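PDB 3LXQ: uncharacterized protein VP1736 from Vibrio parahaemolyticus, which is of unknown function but carries a sulfatase-family domain of the alkaline phosphatase clan, with an alpha/beta fold built on a mixed beta-sheet. Local coordinates for residues N343-P348 and R365-P370; T124-T129 and R339-I344; N77-Q82 and L350-G355. All blocks are in the same frame, centred on the assembly; numbering follows the deposited sequence.

How the contacts relate
The three contacts follow one run of chain, from strand 341-342 through the 3-10 turn into helix 346-353. Contact 2 holds the strand at the start, contact 1 the first turn of the helix and contact 3 its C-terminal end. Contact 1 is the middle member, its centre about 10 Å from that of each of the others. It meets contact 2 through a probable hydrogen bond from Arg339 NH2 to Leu367 O (2.6 Å), and contact 3 through a probable hydrogen bond between Asp366 OD2 and Ser352 OG (2.6 Å). Contacts 2 and 3 do not touch; their centres are about 19 Å apart and their nearest atoms about 7 Å.

Contact 1: residues N343-P348 and R365-P370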
loop_
_atom_site.group_PDB
_atom_site.type_symbol
_atom_site.label_atom_id
_atom_site.label_comp_id
_atom_site.label_asym_id
_atom_site.label_seq_id
_atom_site.Cartn_x
_atom_site.Cartn_y
_atom_site.Cartn_z
ATOM N N ASN A 343 4.368 -0.567 -2.541
ATOM C CA ASN A 343 3.597 -0.281 -1.333
ATOM C C ASN A 343 3.916 -1.198 -0.134
ATOM O O ASN A 343 3.711 -0.802 1.008
ATOM C CB ASN A 343 2.082 -0.219 -1.619
ATOM C CG ASN A 343 1.552 -1.414 -2.391
ATOM O OD1 ASN A 343 2.285 -2.340 -2.763
ATOM N ND2 ASN A 343 0.243 -1.396 -2.637
ATOM N N ILE A 344 4.430 -2.407 -0.387
ATOM C CA ILE A 344 4.929 -3.263 0.706
ATOM C C ILE A 344 6.188 -2.698 1.418
ATOM O O ILE A 344 6.550 -3.172 2.505
ATOM C CB ILE A 344 5.193 -4.726 0.263
ATOM C CG1 ILE A 344 6.311 -4.795 -0.777
ATOM C CG2 ILE A 344 3.916 -5.401 -0.263
ATOM C CD1 ILE A 344 6.945 -6.147 -0.884
ATOM N N ASP A 345 6.829 -1.687 0.833
ATOM C CA ASP A 345 7.934 -0.975 1.501
ATOM C C ASP A 345 7.411 0.083 2.466
ATOM O O ASP A 345 8.157 0.610 3.300
ATOM C CB ASP A 345 8.876 -0.308 0.484
ATOM C CG ASP A 345 9.448 -1.293 -0.529
ATOM O OD1 ASP A 345 9.740 -2.431 -0.142
ATOM O OD2 ASP A 345 9.610 -0.926 -1.715
HETATM N N MSE A 346 6.127 0.395 2.359
HETATM C CA MSE A 346 5.579 1.441 3.191
HETATM C C MSE A 346 5.496 1.056 4.678
HETATM O O MSE A 346 5.930 1.835 5.519
HETATM C CB MSE A 346 4.270 1.982 2.627
HETATM C CG MSE A 346 4.446 2.692 1.293
HETATM SE SE MSE A 346 5.531 4.333 1.421
HETATM C CE MSE A 346 7.323 3.596 1.038
ATOM N N PRO A 347 5.006 -0.161 5.000
ATOM C CA PRO A 347 4.940 -0.418 6.445
ATOM C C PRO A 347 6.292 -0.377 7.168
ATOM O O PRO A 347 6.338 0.216 8.231
ATOM C CB PRO A 347 4.294 -1.801 6.567
ATOM C CG PRO A 347 3.811 -2.164 5.215
ATOM C CD PRO A 347 4.262 -1.161 4.209
ATOM N N PRO A 348 7.365 -1.017 6.620
ATOM C CA PRO A 348 8.693 -0.853 7.266
ATOM C C PRO A 348 9.172 0.602 7.332
ATOM O O PRO A 348 9.754 1.023 8.341
ATOM C CB PRO A 348 9.648 -1.697 6.387
ATOM C CG PRO A 348 8.794 -2.330 5.310
ATOM C CD PRO A 348 7.364 -2.097 5.614
ATOM N N ARG A 365 11.400 -2.567 2.259
ATOM C CA ARG A 365 12.534 -1.714 2.606
ATOM C C ARG A 365 12.105 -0.577 3.532
ATOM O O ARG A 365 11.007 -0.026 3.392
ATOM C CB ARG A 365 13.147 -1.120 1.340
ATOM C CG ARG A 365 14.010 -2.071 0.520
ATOM C CD ARG A 365 13.208 -3.094 -0.304
ATOM N NE ARG A 365 14.113 -3.898 -1.132
ATOM C CZ ARG A 365 14.583 -3.515 -2.323
ATOM N NH1 ARG A 365 14.203 -2.357 -2.856
ATOM N NH2 ARG A 365 15.434 -4.301 -2.994
ATOM N N ASP A 366 12.970 -0.260 4.487
ATOM C CA ASP A 366 12.832 0.944 5.300
ATOM C C ASP A 366 13.488 2.035 4.487
ATOM O O ASP A 366 14.717 2.128 4.406
ATOM C CB ASP A 366 13.537 0.763 6.642
ATOM C CG ASP A 366 13.545 2.035 7.504
ATOM O OD1 ASP A 366 13.119 3.119 7.042
ATOM O OD2 ASP A 366 13.997 1.944 8.671
ATOM N N LEU A 367 12.669 2.863 3.867
ATOM C CA LEU A 367 13.196 3.812 2.889
ATOM C C LEU A 367 13.659 5.122 3.524
ATOM O O LEU A 367 14.054 6.049 2.816
ATOM C CB LEU A 367 12.190 4.041 1.759
ATOM C CG LEU A 367 11.953 2.794 0.897
ATOM C CD1 LEU A 367 10.678 2.904 0.074
ATOM C CD2 LEU A 367 13.170 2.455 0.020
ATOM N N THR A 368 13.620 5.182 4.855
ATOM C CA THR A 368 14.246 6.281 5.581
ATOM C C THR A 368 15.765 6.107 5.532
ATOM O O THR A 368 16.514 7.030 5.846
ATOM C CB THR A 368 13.813 6.364 7.068
ATOM O OG1 THR A 368 14.259 5.197 7.766
ATOM C CG2 THR A 368 12.299 6.538 7.215
ATOM N N LYS A 369 16.193 4.913 5.124
ATOM C CA LYS A 369 17.594 4.548 5.052
ATOM C C LYS A 369 18.023 4.408 3.595
ATOM O O LYS A 369 17.167 4.201 2.722
ATOM C CB LYS A 369 17.842 3.250 5.831
ATOM C CG LYS A 369 17.547 3.417 7.324
ATOM C CD LYS A 369 17.602 2.111 8.081
ATOM C CE LYS A 369 17.523 2.396 9.571
ATOM N NZ LYS A 369 17.123 1.197 10.337
ATOM N N PRO A 370 19.348 4.509 3.336
ATOM C CA PRO A 370 19.881 4.466 1.978
ATOM C C PRO A 370 19.539 3.183 1.260
ATOM O O PRO A 370 19.428 2.122 1.865
ATOM C CB PRO A 370 21.405 4.548 2.191
ATOM C CG PRO A 370 21.566 5.240 3.488
ATOM C CD PRO A 370 20.431 4.708 4.326
HETATM O O HOH W 1 12.331 -0.215 -2.452
#
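The N-terminal end of helix 346-353, entered through a short 3-10 turn, packs here against the irregular loop that follows strand 358-360. Asp345, in the 3-10 turn that leads into the helix, is the main polar residue. Its CG stands anti to the carbonyl carbon (chi1 -56°), which turns the carboxylate toward Arg365. OD1 accepts the backbone N-H of Arg365 at 2.9 Å in a fairly straight bond (164°), although the donor comes from above the carboxylate plane. The two side chains then run alongside each other, with Arg365 CD 3.5 Å from Asp345 OD1, and the guanidinium lies nearly parallel to the carboxylate. They do not form a direct ion pair: a water links Asp345 OD2 to Arg365 NH1, 2.9 Å from each. Asp345 OD1 makes its salt bridge with Arg377 instead, OD2 also takes the backbone N-H of Asn342, and the Arg365 guanidinium is held by carbonyls of Ser60, Ser61 and Asp375.

Two acceptors, Asp345 O and Arg365 O, approach to 2.9 Å. The hydroxyl of Thr349 bonds to Asp345 O, which may ease their repulsion, and the same OG1 bonds to Leu367 N. Pro348 sets CB and CG of its ring against Arg365 O, while selenomethionine Met346, bent at chi2 and chi3, brings CE within 3.6 Å of Leu367 CD1, the two chains crossing nearly at right angles. Asp366 opens a type I turn to Lys369 and also forms an Asx turn: its OD1 accepts both Thr368 N at 3.0 Å and Thr368 OG1 at a very short 2.5 Å.

On the helix side, Met346 also touches Ile301 and Ile303 of strand 298-304 and Phe123 of strand 121-127, while Ile344 reaches Ala139 of helix 133-141.

Contact 2: residues T124-T129 and R339-I344; sequences TQMYAT and RIANNI
Backbone hydrogen bonds pair strand 341-342 in parallel with the end of strand 121-127. Ala341 N gives to Gln125 O at 3.1 Å, Tyr127 N gives to Ala341 O at 2.9 Å, and Asn343 N returns to Tyr127 O.

Side-chain amides extend this ladder. Tyr127 O takes a second donor, Asn342 ND2, at 2.8 Å and almost straight (172°), coming from well above the carbonyl plane while the acceptor oxygen lies in the plane of the Asn342 amide. The other end of that amide, OD1, accepts from Met379 N, so both its ends are fixed. Asn343, its CG in the crowded position between N and C (chi1 50°), reaches forward so that OD1 accepts Thr129 N at 3.2 Å.

Water bridges close both ends: one joins Gln125 N to Arg339 O, another Thr129 OG1 to Asn343 ND2.

Van der Waals packing differs on the two faces. On the one carrying Met126 and Ala341, the selenomethionine folds back so that SE sits 3.3 Å from Asn342 C and CE makes an apolar contact with Ala341 CB. On the face of Tyr127 and Asn342, the Tyr127 ring turns an edge to Ala341 O and has Ile340 CG2 obliquely beside it. Farther along, Thr129 CG2 touches Ile344 CG2 at 3.7 Å.

This short parallel pairing adds strand 341-342 to strand 121-127 within the mixed sheet, where strand 322-328 runs antiparallel to 121-127; strand 377-382 packs on Tyr127 and Asn342, helix 133-141 on Thr129 and Ile344.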
loop_
_atom_site.group_PDB
_atom_site.type_symbol
_atom_site.label_atom_id
_atom_site.label_comp_id
_atom_site.label_asym_id
_atom_site.label_seq_id
_atom_site.Cartn_x
_atom_site.Cartn_y
_atom_site.Cartn_z
ATOM N N THR A 124 7.815 9.189 -6.602
ATOM C CA THR A 124 7.441 9.349 -8.012
ATOM C C THR A 124 7.556 8.044 -8.768
ATOM O O THR A 124 7.144 7.957 -9.928
ATOM C CB THR A 124 8.280 10.425 -8.740
ATOM O OG1 THR A 124 9.635 9.966 -8.885
ATOM C CG2 THR A 124 8.250 11.741 -7.975
ATOM N N GLN A 125 8.107 7.033 -8.105
ATOM C CA GLN A 125 8.251 5.703 -8.689
ATOM C C GLN A 125 7.720 4.598 -7.769
ATOM O O GLN A 125 8.368 3.574 -7.607
ATOM C CB GLN A 125 9.719 5.418 -9.053
ATOM C CG GLN A 125 10.207 6.192 -10.265
ATOM C CD GLN A 125 9.445 5.847 -11.533
ATOM O OE1 GLN A 125 9.150 6.721 -12.350
ATOM N NE2 GLN A 125 9.139 4.569 -11.714
HETATM N N MSE A 126 6.536 4.833 -7.209
HETATM C CA MSE A 126 5.824 3.904 -6.347
HETATM C C MSE A 126 4.906 2.978 -7.143
HETATM O O MSE A 126 4.142 3.428 -7.994
HETATM C CB MSE A 126 4.980 4.683 -5.334
HETATM C CG MSE A 126 4.234 3.807 -4.337
HETATM SE SE MSE A 126 5.386 2.733 -3.186
HETATM C CE MSE A 126 6.528 4.159 -2.505
ATOM N N TYR A 127 4.986 1.682 -6.848
ATOM C CA TYR A 127 4.143 0.688 -7.521
ATOM C C TYR A 127 3.371 -0.192 -6.565
ATOM O O TYR A 127 3.906 -0.664 -5.554
ATOM C CB TYR A 127 4.968 -0.157 -8.491
ATOM C CG TYR A 127 5.537 0.678 -9.603
ATOM C CD1 TYR A 127 6.726 1.387 -9.425
ATOM C CD2 TYR A 127 4.874 0.794 -10.821
ATOM C CE1 TYR A 127 7.247 2.186 -10.423
ATOM C CE2 TYR A 127 5.397 1.585 -11.838
ATOM C CZ TYR A 127 6.588 2.276 -11.633
ATOM O OH TYR A 127 7.099 3.084 -12.626
ATOM N N ALA A 128 2.097 -0.395 -6.879
ATOM C CA ALA A 128 1.287 -1.372 -6.172
ATOM C C ALA A 128 1.797 -2.757 -6.560
ATOM O O ALA A 128 2.323 -2.934 -7.656
ATOM C CB ALA A 128 -0.198 -1.214 -6.523
ATOM N N THR A 129 1.705 -3.706 -5.628
ATOM C CA THR A 129 2.021 -5.108 -5.911
ATOM C C THR A 129 0.865 -5.820 -6.619
ATOM O O THR A 129 1.052 -6.893 -7.214
ATOM C CB THR A 129 2.324 -5.875 -4.623
ATOM O OG1 THR A 129 1.186 -5.786 -3.772
ATOM C CG2 THR A 129 3.556 -5.306 -3.896
ATOM N N ARG A 339 13.151 6.852 -6.102
ATOM C CA ARG A 339 13.602 5.448 -5.954
ATOM C C ARG A 339 12.458 4.475 -6.209
ATOM O O ARG A 339 11.391 4.621 -5.619
ATOM C CB ARG A 339 14.235 5.195 -4.571
ATOM C CG ARG A 339 15.560 5.948 -4.298
ATOM C CD ARG A 339 16.075 5.731 -2.855
ATOM N NE ARG A 339 15.099 6.139 -1.840
ATOM C CZ ARG A 339 15.244 5.983 -0.522
ATOM N NH1 ARG A 339 16.329 5.405 -0.005
ATOM N NH2 ARG A 339 14.285 6.407 0.293
ATOM N N ILE A 340 12.665 3.502 -7.098
ATOM C CA ILE A 340 11.617 2.521 -7.385
ATOM C C ILE A 340 11.290 1.765 -6.096
ATOM O O ILE A 340 12.190 1.252 -5.424
ATOM C CB ILE A 340 11.996 1.492 -8.495
ATOM C CG1 ILE A 340 12.531 2.202 -9.739
ATOM C CG2 ILE A 340 10.759 0.653 -8.892
ATOM C CD1 ILE A 340 13.227 1.280 -10.684
ATOM N N ALA A 341 10.004 1.709 -5.768
ATOM C CA ALA A 341 9.533 1.065 -4.544
ATOM C C ALA A 341 8.152 0.449 -4.746
ATOM O O ALA A 341 7.500 0.696 -5.763
ATOM C CB ALA A 341 9.514 2.078 -3.398
ATOM N N ASN A 342 7.737 -0.377 -3.788
ATOM C CA ASN A 342 6.419 -0.998 -3.745
ATOM C C ASN A 342 5.690 -0.475 -2.530
ATOM O O ASN A 342 6.318 -0.018 -1.582
ATOM C CB ASN A 342 6.538 -2.507 -3.578
ATOM C CG ASN A 342 6.527 -3.267 -4.893
ATOM O OD1 ASN A 342 7.293 -4.220 -5.057
ATOM N ND2 ASN A 342 5.624 -2.901 -5.803
ATOM N N ASN A 343 4.368 -0.567 -2.541
ATOM C CA ASN A 343 3.597 -0.281 -1.333
ATOM C C ASN A 343 3.916 -1.198 -0.134
ATOM O O ASN A 343 3.711 -0.802 1.008
ATOM C CB ASN A 343 2.082 -0.219 -1.619
ATOM C CG ASN A 343 1.552 -1.414 -2.391
ATOM O OD1 ASN A 343 2.285 -2.340 -2.763
ATOM N ND2 ASN A 343 0.243 -1.396 -2.637
ATOM N N ILE A 344 4.430 -2.407 -0.387
ATOM C CA ILE A 344 4.929 -3.263 0.706
ATOM C C ILE A 344 6.188 -2.698 1.418
ATOM O O ILE A 344 6.550 -3.172 2.505
ATOM C CB ILE A 344 5.193 -4.726 0.263
ATOM C CG1 ILE A 344 6.311 -4.795 -0.777
ATOM C CG2 ILE A 344 3.916 -5.401 -0.263
ATOM C CD1 ILE A 344 6.945 -6.147 -0.884
HETATM O O HOH W 2 9.676 6.777 -5.719
HETATM O O HOH W 3 -0.907 -3.719 -3.798
#

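Contact 3: residues N77-Q82 and L350-G355; sequences NPATYQ and LLSLIG
Pro78 faces away from the helix end, but its carbonyl receives Lys369 NZ. Ala79 then turns its methyl toward the helix, where CB rests 3.4 Å from Ser352 O and close to the backbone of Gly355. Thr80 brings the main polar grip: its backbone N-H gives to Ser352 OG at 2.8 Å, nearly straight (164°). Ser352 OG stands anti to its own backbone N, which carries it out toward the loop, and there it also bonds to Asp366 and Thr368; Thr80 OG1 bonds to Thr368 as well. One residue on, Tyr81 N gives to Ser352 O at 3.0 Å, taking up a carbonyl of the last helical turn. The Tyr81 side chain leaves anti to its backbone N, placing CB 3.2 Å from Leu353 O and turning a ring edge to Gly355 N. The buried Tyr81 O has no polar partner in the model, just a CA-H...O contact from Gly355 CA at 3.2 Å. Gln82 folds back, NE2 donating to Ala79 O at 2.8 Å, and so braces the loop internally. Overall, the loop after strand 75-77 packs over a helix C-terminus that ends in a Schellman motif, with Gly355 at positive phi (86°).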
loop_
_atom_site.group_PDB
_atom_site.type_symbol
_atom_site.label_atom_id
_atom_site.label_comp_id
_atom_site.label_asym_id
_atom_site.label_seq_id
_atom_site.Cartn_x
_atom_site.Cartn_y
_atom_site.Cartn_z
ATOM N N ASN A 77 14.941 -4.339 12.502
ATOM C CA ASN A 77 15.210 -3.042 11.931
ATOM C C ASN A 77 14.918 -1.957 12.963
ATOM O O ASN A 77 13.756 -1.752 13.319
ATOM C CB ASN A 77 14.363 -2.827 10.669
ATOM C CG ASN A 77 14.699 -1.530 9.960
ATOM O OD1 ASN A 77 13.816 -0.730 9.603
ATOM N ND2 ASN A 77 15.981 -1.307 9.759
ATOM N N PRO A 78 15.969 -1.271 13.461
ATOM C CA PRO A 78 15.684 -0.173 14.388
ATOM C C PRO A 78 15.129 1.048 13.650
ATOM O O PRO A 78 15.548 1.355 12.529
ATOM C CB PRO A 78 17.047 0.134 15.043
ATOM C CG PRO A 78 18.085 -0.653 14.269
ATOM C CD PRO A 78 17.407 -1.388 13.143
ATOM N N ALA A 79 14.171 1.717 14.275
ATOM C CA ALA A 79 13.552 2.895 13.694
ATOM C C ALA A 79 14.552 4.036 13.544
ATOM O O ALA A 79 15.408 4.237 14.408
ATOM C CB ALA A 79 12.368 3.336 14.542
ATOM N N THR A 80 14.429 4.768 12.437
ATOM C CA THR A 80 15.195 5.984 12.192
ATOM C C THR A 80 14.810 7.048 13.205
ATOM O O THR A 80 15.668 7.571 13.912
ATOM C CB THR A 80 14.986 6.481 10.758
ATOM O OG1 THR A 80 15.567 5.531 9.859
ATOM C CG2 THR A 80 15.627 7.834 10.532
ATOM N N TYR A 81 13.521 7.345 13.303
ATOM C CA TYR A 81 13.049 8.297 14.302
ATOM C C TYR A 81 13.155 7.682 15.695
ATOM O O TYR A 81 12.800 6.520 15.895
ATOM C CB TYR A 81 11.614 8.740 13.997
ATOM C CG TYR A 81 11.082 9.758 14.980
ATOM C CD1 TYR A 81 11.598 11.061 15.011
ATOM C CD2 TYR A 81 10.076 9.418 15.893
ATOM C CE1 TYR A 81 11.122 11.999 15.915
ATOM C CE2 TYR A 81 9.595 10.349 16.799
ATOM C CZ TYR A 81 10.124 11.639 16.805
ATOM O OH TYR A 81 9.655 12.574 17.704
ATOM N N GLN A 82 13.657 8.456 16.651
ATOM C CA GLN A 82 13.920 7.938 17.996
ATOM C C GLN A 82 13.265 8.740 19.137
ATOM O O GLN A 82 13.493 8.442 20.308
ATOM C CB GLN A 82 15.436 7.771 18.238
ATOM C CG GLN A 82 16.064 6.562 17.498
ATOM C CD GLN A 82 15.624 5.216 18.073
ATOM O OE1 GLN A 82 15.624 5.018 19.290
ATOM N NE2 GLN A 82 15.255 4.286 17.197
ATOM N N LEU A 350 7.180 3.316 7.466
ATOM C CA LEU A 350 6.324 4.062 8.390
ATOM C C LEU A 350 6.642 3.760 9.853
ATOM O O LEU A 350 6.703 4.688 10.679
ATOM C CB LEU A 350 4.842 3.812 8.080
ATOM C CG LEU A 350 4.353 4.285 6.698
ATOM C CD1 LEU A 350 3.089 3.545 6.277
ATOM C CD2 LEU A 350 4.153 5.796 6.644
ATOM N N LEU A 351 6.862 2.482 10.175
ATOM C CA LEU A 351 7.284 2.094 11.531
ATOM C C LEU A 351 8.560 2.819 11.949
ATOM O O LEU A 351 8.719 3.232 13.109
ATOM C CB LEU A 351 7.515 0.586 11.635
ATOM C CG LEU A 351 6.319 -0.364 11.621
ATOM C CD1 LEU A 351 6.822 -1.770 11.872
ATOM C CD2 LEU A 351 5.236 0.020 12.646
ATOM N N SER A 352 9.464 2.962 10.989
ATOM C CA SER A 352 10.739 3.604 11.222
ATOM C C SER A 352 10.521 5.081 11.489
ATOM O O SER A 352 11.181 5.658 12.360
ATOM C CB SER A 352 11.666 3.381 10.023
ATOM O OG SER A 352 13.016 3.717 10.320
ATOM N N LEU A 353 9.586 5.688 10.754
ATOM C CA LEU A 353 9.267 7.115 10.923
ATOM C C LEU A 353 8.556 7.439 12.232
ATOM O O LEU A 353 8.708 8.544 12.777
ATOM C CB LEU A 353 8.435 7.631 9.747
ATOM C CG LEU A 353 9.207 7.939 8.465
ATOM C CD1 LEU A 353 8.274 8.024 7.261
ATOM C CD2 LEU A 353 10.018 9.224 8.634
ATOM N N ILE A 354 7.773 6.488 12.735
ATOM C CA ILE A 354 6.976 6.735 13.950
ATOM C C ILE A 354 7.709 6.360 15.244
ATOM O O ILE A 354 7.164 6.514 16.343
ATOM C CB ILE A 354 5.562 6.080 13.893
ATOM C CG1 ILE A 354 5.646 4.552 13.853
ATOM C CG2 ILE A 354 4.752 6.652 12.723
ATOM C CD1 ILE A 354 4.308 3.850 14.066
ATOM N N GLY A 355 8.928 5.855 15.095
ATOM C CA GLY A 355 9.761 5.492 16.238
ATOM C C GLY A 355 9.544 4.099 16.801
ATOM O O GLY A 355 9.818 3.860 17.971
#